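Local coordinates for C2 domain protein (Ramazzottius varieornatus, PDB 7DF2), which is a tardigrade-specific protein that binds calcium ions through a C2 domain, its precise biological role being uncertain, at residues 42-47 and 187-192; 72-77 and 112-117. One frame throughout, in Å; residues are numbered along the deposited sequence. Where two conformers were deposited one is given.

Interaction 1 of 2, residues 42-47 and 187-192; sequences RIEMNV and RWYNIP
Glu44 and Arg187 face each other as a hydrogen-bonded pair where strands 42-47 and 187-190 run antiparallel, and their side chains lie side by side. Backbone bonds join this pair and the pair Arg42-Tyr189 in both directions. The tight part is the carboxylate of Glu44. In the conformer described, Arg187 reaches it side-on: its NE is 3.2 Å and its NH2 3.0 Å from Glu44 OE1, both donors coming over the same face of the carboxylate, while OE1 lies in the guanidinium plane. The two flat groups are turned 63° apart, and NH2 adds a weak bond to OE2. The other oxygen, Glu44 OE2, takes a 2.7 Å hydrogen bond from Tyr189 OH. The tyrosine gets there because its CG sits between the backbone N and the carbonyl carbon (chi1 45°), which leans the ring across toward strand 42-47. On the opposite face of the sheet Ile43 CG1 packs on Trp188 CB at 4.0 Å, apolar surface suited to the sandwich interior.

The loose side lies toward Arg42 and Ile191. The aliphatic part of Arg42 runs beside the Tyr189 ring, CB making an off-centre CH-pi contact, and Ile191 CD1 covers one face of the guanidinium at 3.8 Å from NH1. A water bridges Arg42 NH2 and Tyr189 OH, while Arg42 NE turns to Asp117 in a salt bridge. Arg187, buried, is salt-bridged to both Glu44 and Glu161, so its positive charge is probably well compensated, and the Glu44 carboxylate, with hydrogen bonds to both oxygens, likely stays ionised.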
loop_
_atom_site.group_PDB
_atom_site.type_symbol
_atom_site.label_atom_id
_atom_site.label_comp_id
_atom_site.label_asym_id
_atom_site.label_seq_id
_atom_site.Cartn_x
_atom_site.Cartn_y
_atom_site.Cartn_z
ATOM N N ARG A 42 11.868 -10.301 3.344
ATOM C CA ARG A 42 10.687 -9.718 3.959
ATOM C C ARG A 42 10.583 -8.284 3.480
ATOM O O ARG A 42 11.601 -7.603 3.337
ATOM C CB ARG A 42 10.796 -9.769 5.488
ATOM C CG ARG A 42 9.632 -9.121 6.248
ATOM C CD ARG A 42 9.616 -9.683 7.677
ATOM N NE ARG A 42 9.302 -11.110 7.665
ATOM C CZ ARG A 42 9.600 -11.952 8.645
ATOM N NH1 ARG A 42 9.266 -13.234 8.540
ATOM N NH2 ARG A 42 10.226 -11.511 9.730
ATOM N N ILE A 43 9.362 -7.845 3.183
ATOM C CA ILE A 43 9.083 -6.475 2.773
ATOM C C ILE A 43 8.194 -5.842 3.828
ATOM O O ILE A 43 7.155 -6.408 4.179
ATOM C CB ILE A 43 8.387 -6.415 1.400
ATOM C CG1 ILE A 43 9.230 -7.126 0.342
ATOM C CG2 ILE A 43 8.101 -4.960 0.990
ATOM C CD1 ILE A 43 8.707 -8.485 0.003
ATOM N N GLU A 44 8.592 -4.670 4.317
ATOM C CA GLU A 44 7.773 -3.875 5.225
ATOM C C GLU A 44 7.273 -2.654 4.480
ATOM O O GLU A 44 8.039 -2.000 3.761
ATOM C CB GLU A 44 8.562 -3.456 6.470
ATOM C CG GLU A 44 9.099 -4.643 7.258
ATOM C CD GLU A 44 9.824 -4.216 8.522
ATOM O OE1 GLU A 44 9.951 -2.992 8.769
ATOM O OE2 GLU A 44 10.281 -5.105 9.261
ATOM N N MET A 45 5.982 -2.368 4.628
ATOM C CA MET A 45 5.337 -1.231 3.986
ATOM C C MET A 45 4.759 -0.338 5.070
ATOM O O MET A 45 3.878 -0.762 5.828
ATOM C CB MET A 45 4.246 -1.703 3.029
ATOM C CG MET A 45 3.324 -0.607 2.499
ATOM S SD MET A 45 2.076 -1.395 1.447
ATOM C CE MET A 45 0.998 0.006 1.115
ATOM N N ASN A 46 5.274 0.882 5.160
ATOM C CA ASN A 46 4.856 1.860 6.158
ATOM C C ASN A 46 3.985 2.896 5.460
ATOM O O ASN A 46 4.461 3.618 4.573
ATOM C CB ASN A 46 6.087 2.503 6.792
ATOM C CG ASN A 46 5.768 3.568 7.831
ATOM O OD1 ASN A 46 6.487 4.571 7.918
ATOM N ND2 ASN A 46 4.764 3.329 8.678
ATOM N N VAL A 47 2.713 2.957 5.837
ATOM C CA VAL A 47 1.803 3.969 5.312
ATOM C C VAL A 47 1.872 5.160 6.256
ATOM O O VAL A 47 1.392 5.100 7.391
ATOM C CB VAL A 47 0.380 3.425 5.168
ATOM C CG1 VAL A 47 -0.581 4.540 4.731
ATOM C CG2 VAL A 47 0.390 2.284 4.159
ATOM N N ARG A 187 10.889 -1.054 3.551
ATOM C CA ARG A 187 12.140 -1.742 3.847
ATOM C C ARG A 187 12.068 -3.136 3.241
ATOM O O ARG A 187 10.982 -3.705 3.092
ATOM C CB ARG A 187 12.400 -1.876 5.369
ATOM C CG ARG A 187 12.934 -0.634 6.035
ATOM C CD ARG A 187 13.639 -0.911 7.358
ATOM N NE ARG A 187 12.896 -1.828 8.222
ATOM C CZ ARG A 187 13.455 -2.545 9.194
ATOM N NH1 ARG A 187 14.760 -2.451 9.418
ATOM N NH2 ARG A 187 12.718 -3.358 9.943
ATOM N N TRP A 188 13.225 -3.703 2.909
ATOM C CA TRP A 188 13.223 -5.124 2.602
ATOM C C TRP A 188 14.612 -5.688 2.844
ATOM O O TRP A 188 15.621 -4.992 2.693
ATOM C CB TRP A 188 12.737 -5.443 1.177
ATOM C CG TRP A 188 13.432 -4.768 0.025
ATOM C CD1 TRP A 188 14.355 -3.755 0.070
ATOM C CD2 TRP A 188 13.237 -5.073 -1.352
ATOM N NE1 TRP A 188 14.737 -3.410 -1.211
ATOM C CE2 TRP A 188 14.068 -4.213 -2.097
ATOM C CE3 TRP A 188 12.447 -6.003 -2.031
ATOM C CZ2 TRP A 188 14.125 -4.253 -3.490
ATOM C CZ3 TRP A 188 12.503 -6.037 -3.417
ATOM C CH2 TRP A 188 13.335 -5.169 -4.127
ATOM N N TYR A 189 14.637 -6.960 3.213
ATOM C CA TYR A 189 15.860 -7.574 3.710
ATOM C C TYR A 189 15.723 -9.082 3.661
ATOM O O TYR A 189 14.632 -9.637 3.829
ATOM C CB TYR A 189 16.176 -7.126 5.144
ATOM C CG TYR A 189 14.984 -7.146 6.076
ATOM C CD1 TYR A 189 14.151 -6.032 6.201
ATOM C CD2 TYR A 189 14.695 -8.267 6.837
ATOM C CE1 TYR A 189 13.049 -6.058 7.052
ATOM C CE2 TYR A 189 13.612 -8.299 7.688
ATOM C CZ TYR A 189 12.794 -7.187 7.797
ATOM O OH TYR A 189 11.724 -7.250 8.655
ATOM N N ASN A 190 16.858 -9.742 3.455
ATOM C CA ASN A 190 16.885 -11.190 3.473
ATOM C C ASN A 190 16.594 -11.708 4.873
ATOM O O ASN A 190 16.967 -11.095 5.878
ATOM C CB ASN A 190 18.244 -11.690 2.990
ATOM C CG ASN A 190 18.538 -11.257 1.568
ATOM O OD1 ASN A 190 17.823 -11.626 0.646
ATOM N ND2 ASN A 190 19.596 -10.478 1.387
ATOM N N ILE A 191 15.908 -12.843 4.926
ATOM C CA ILE A 191 15.583 -13.533 6.167
ATOM C C ILE A 191 15.934 -15.004 5.977
ATOM O O ILE A 191 15.949 -15.490 4.835
ATOM C CB ILE A 191 14.100 -13.360 6.542
ATOM C CG1 ILE A 191 13.198 -13.822 5.385
ATOM C CG2 ILE A 191 13.828 -11.909 6.957
ATOM C CD1 ILE A 191 11.713 -13.962 5.744
ATOM N N PRO A 192 16.225 -15.742 7.044
ATOM C CA PRO A 192 16.481 -17.180 6.890
ATOM C C PRO A 192 15.262 -17.886 6.331
ATOM O O PRO A 192 14.124 -17.537 6.648
ATOM C CB PRO A 192 16.791 -17.643 8.320
ATOM C CG PRO A 192 17.201 -16.405 9.047
ATOM C CD PRO A 192 16.416 -15.283 8.433
HETATM O O HOH W 1 10.879 -8.916 10.827
#

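Interaction 2 of 2, residues 72-77 and 112-117; sequences IIAFID and KTISRD
Ile76 and Ile114 carry the apolar part of this contact, in which the axes of strands 72-77 and 112-117 come within 7.1 Å, their directions 26° from parallel. The spacing is filled by side chains rather than by paired backbones. The two isoleucines slide past each other in opposite directions, with Ile76 CD1 4.1 Å from Ile114 CG1. Ile76 CD1 reaches on to the opposite backbone, 3.6 Å from Ser115 CA, and also meets the CB of Arg116. Ile114 CD1 in turn lies 3.9 Å from Ala74 CB; the small methyl of alanine lets it approach the backbone of strand 72-77. Branched chains suit such an interface because they fill its width while keeping to strand geometry.

The polar link comes from Arg116. Its CG is anti to the backbone N (chi1 -175°) and the chain stays extended to NE, a reach that carries the guanidinium across the gap. NH1 donates to Ile76 O at 2.8 Å, a fairly straight bond (161° at the hydrogen) with the donor in the carbonyl plane and the oxygen at the guanidinium edge. NH1 also lies 3.3 Å from Phe75 CE2, the ring and guanidinium planes being steeply inclined to each other. Asn201, Ser199 and Glu79 take further guanidinium N-H groups. A leucine here would probably leave Ile76 O without this donor and Glu79 without its salt-bridge mate.

Between the two sheets of the sandwich, Met45 of strand 41-51 touches Ala74 and Ile76, Ile126 of strand 121-136 packs on Ile76, and Ile96 and Leu98 of strand 96-100 lie against Ile114.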
loop_
_atom_site.group_PDB
_atom_site.type_symbol
_atom_site.label_atom_id
_atom_site.label_comp_id
_atom_site.label_asym_id
_atom_site.label_seq_id
_atom_site.Cartn_x
_atom_site.Cartn_y
_atom_site.Cartn_z
ATOM N N ILE A 72 -9.159 3.067 5.139
ATOM C CA ILE A 72 -7.934 2.984 4.354
ATOM C C ILE A 72 -7.359 1.591 4.535
ATOM O O ILE A 72 -7.142 1.151 5.668
ATOM C CB ILE A 72 -6.927 4.070 4.780
ATOM C CG1 ILE A 72 -7.557 5.452 4.584
ATOM C CG2 ILE A 72 -5.631 3.946 3.976
ATOM C CD1 ILE A 72 -6.737 6.625 5.159
ATOM N N ILE A 73 -7.125 0.895 3.427
ATOM C CA ILE A 73 -6.666 -0.491 3.456
ATOM C C ILE A 73 -5.421 -0.619 2.588
ATOM O O ILE A 73 -5.216 0.152 1.647
ATOM C CB ILE A 73 -7.768 -1.470 2.979
ATOM C CG1 ILE A 73 -8.071 -1.253 1.493
ATOM C CG2 ILE A 73 -9.050 -1.277 3.798
ATOM C CD1 ILE A 73 -9.205 -2.140 0.980
ATOM N N ALA A 74 -4.568 -1.591 2.924
ATOM C CA ALA A 74 -3.262 -1.714 2.286
ATOM C C ALA A 74 -2.894 -3.175 2.066
ATOM O O ALA A 74 -3.357 -4.075 2.774
ATOM C CB ALA A 74 -2.158 -1.039 3.114
ATOM N N PHE A 75 -2.030 -3.393 1.075
ATOM C CA PHE A 75 -1.575 -4.734 0.724
ATOM C C PHE A 75 -0.233 -4.637 0.009
ATOM O O PHE A 75 -0.027 -3.726 -0.797
ATOM C CB PHE A 75 -2.618 -5.425 -0.165
ATOM C CG PHE A 75 -2.355 -6.892 -0.396
ATOM C CD1 PHE A 75 -2.744 -7.834 0.548
ATOM C CD2 PHE A 75 -1.738 -7.323 -1.562
ATOM C CE1 PHE A 75 -2.519 -9.188 0.331
ATOM C CE2 PHE A 75 -1.509 -8.672 -1.782
ATOM C CZ PHE A 75 -1.898 -9.601 -0.829
ATOM N N ILE A 76 0.677 -5.569 0.306
ATOM C CA ILE A 76 1.934 -5.691 -0.429
ATOM C C ILE A 76 1.710 -6.747 -1.507
ATOM O O ILE A 76 1.547 -7.934 -1.190
ATOM C CB ILE A 76 3.099 -6.087 0.495
ATOM C CG1 ILE A 76 3.348 -5.018 1.561
ATOM C CG2 ILE A 76 4.349 -6.341 -0.315
ATOM C CD1 ILE A 76 4.202 -5.522 2.761
ATOM N N ASP A 77 1.695 -6.325 -2.780
ATOM C CA ASP A 77 1.340 -7.208 -3.900
ATOM C C ASP A 77 2.613 -7.742 -4.557
ATOM O O ASP A 77 3.198 -7.097 -5.432
ATOM C CB ASP A 77 0.468 -6.463 -4.909
ATOM C CG ASP A 77 0.002 -7.360 -6.057
ATOM O OD1 ASP A 77 0.317 -8.578 -6.046
ATOM O OD2 ASP A 77 -0.685 -6.836 -6.962
ATOM N N LYS A 112 1.044 3.371 10.094
ATOM C CA LYS A 112 0.870 1.941 10.340
ATOM C C LYS A 112 1.718 1.155 9.349
ATOM O O LYS A 112 2.070 1.640 8.269
ATOM C CB LYS A 112 -0.605 1.511 10.221
ATOM C CG LYS A 112 -1.609 2.353 11.004
ATOM C CD LYS A 112 -1.404 2.255 12.520
ATOM C CE LYS A 112 -2.626 2.775 13.313
ATOM N NZ LYS A 112 -2.287 2.912 14.766
ATOM N N THR A 113 2.037 -0.090 9.713
ATOM C CA THR A 113 2.993 -0.866 8.932
ATOM C C THR A 113 2.499 -2.296 8.774
ATOM O O THR A 113 1.972 -2.877 9.730
ATOM C CB THR A 113 4.372 -0.851 9.614
ATOM O OG1 THR A 113 4.817 0.502 9.721
ATOM C CG2 THR A 113 5.399 -1.647 8.815
ATOM N N ILE A 114 2.653 -2.850 7.563
ATOM C CA ILE A 114 2.351 -4.252 7.296
ATOM C C ILE A 114 3.581 -4.888 6.660
ATOM O O ILE A 114 4.493 -4.202 6.190
ATOM C CB ILE A 114 1.105 -4.437 6.399
ATOM C CG1 ILE A 114 1.293 -3.760 5.047
ATOM C CG2 ILE A 114 -0.155 -3.872 7.090
ATOM C CD1 ILE A 114 0.150 -4.080 4.066
ATOM N N SER A 115 3.633 -6.221 6.691
ATOM C CA SER A 115 4.759 -6.882 6.043
ATOM C C SER A 115 4.321 -8.175 5.367
ATOM O O SER A 115 3.269 -8.751 5.667
ATOM C CB SER A 115 5.916 -7.164 7.015
ATOM O OG SER A 115 5.536 -8.116 7.986
ATOM N N ARG A 116 5.157 -8.612 4.427
ATOM C CA ARG A 116 4.911 -9.817 3.655
ATOM C C ARG A 116 6.245 -10.364 3.185
ATOM O O ARG A 116 7.180 -9.604 2.920
ATOM C CB ARG A 116 4.001 -9.536 2.452
ATOM C CG ARG A 116 3.607 -10.800 1.685
ATOM C CD ARG A 116 2.716 -10.483 0.485
ATOM N NE ARG A 116 2.321 -11.713 -0.197
ATOM C CZ ARG A 116 1.570 -11.756 -1.295
ATOM N NH1 ARG A 116 1.118 -10.631 -1.842
ATOM N NH2 ARG A 116 1.272 -12.924 -1.850
ATOM N N ASP A 117 6.322 -11.689 3.066
ATOM C CA ASP A 117 7.561 -12.356 2.699
ATOM C C ASP A 117 7.491 -12.926 1.291
ATOM O O ASP A 117 6.419 -13.293 0.797
ATOM C CB ASP A 117 7.887 -13.505 3.656
ATOM C CG ASP A 117 7.981 -13.065 5.095
ATOM O OD1 ASP A 117 8.115 -11.855 5.342
ATOM O OD2 ASP A 117 7.932 -13.942 5.976
#

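In the fold
The centres of interactions 1 and 2 lie about 10 Å apart, and strand 41-51 connects them: it pairs with 181-190 in interaction 1 and, on its other side, with strand 107-119, which carries residues 112-117. Interaction 1 is thus made within one sheet of the C2 beta-sandwich, whereas interaction 2 spans from that sheet to strand 70-77 of the other. Along the chain, 72-77 and 112-117 both fall between 42-47 and 187-192, so interaction 2 is nested inside the loop that interaction 1 closes. The two contacts also touch through a probable backbone hydrogen bond, Ile43 N to Arg116 O, at 2.8 Å. Both lie away from the calcium sites and belong to the framework of the domain.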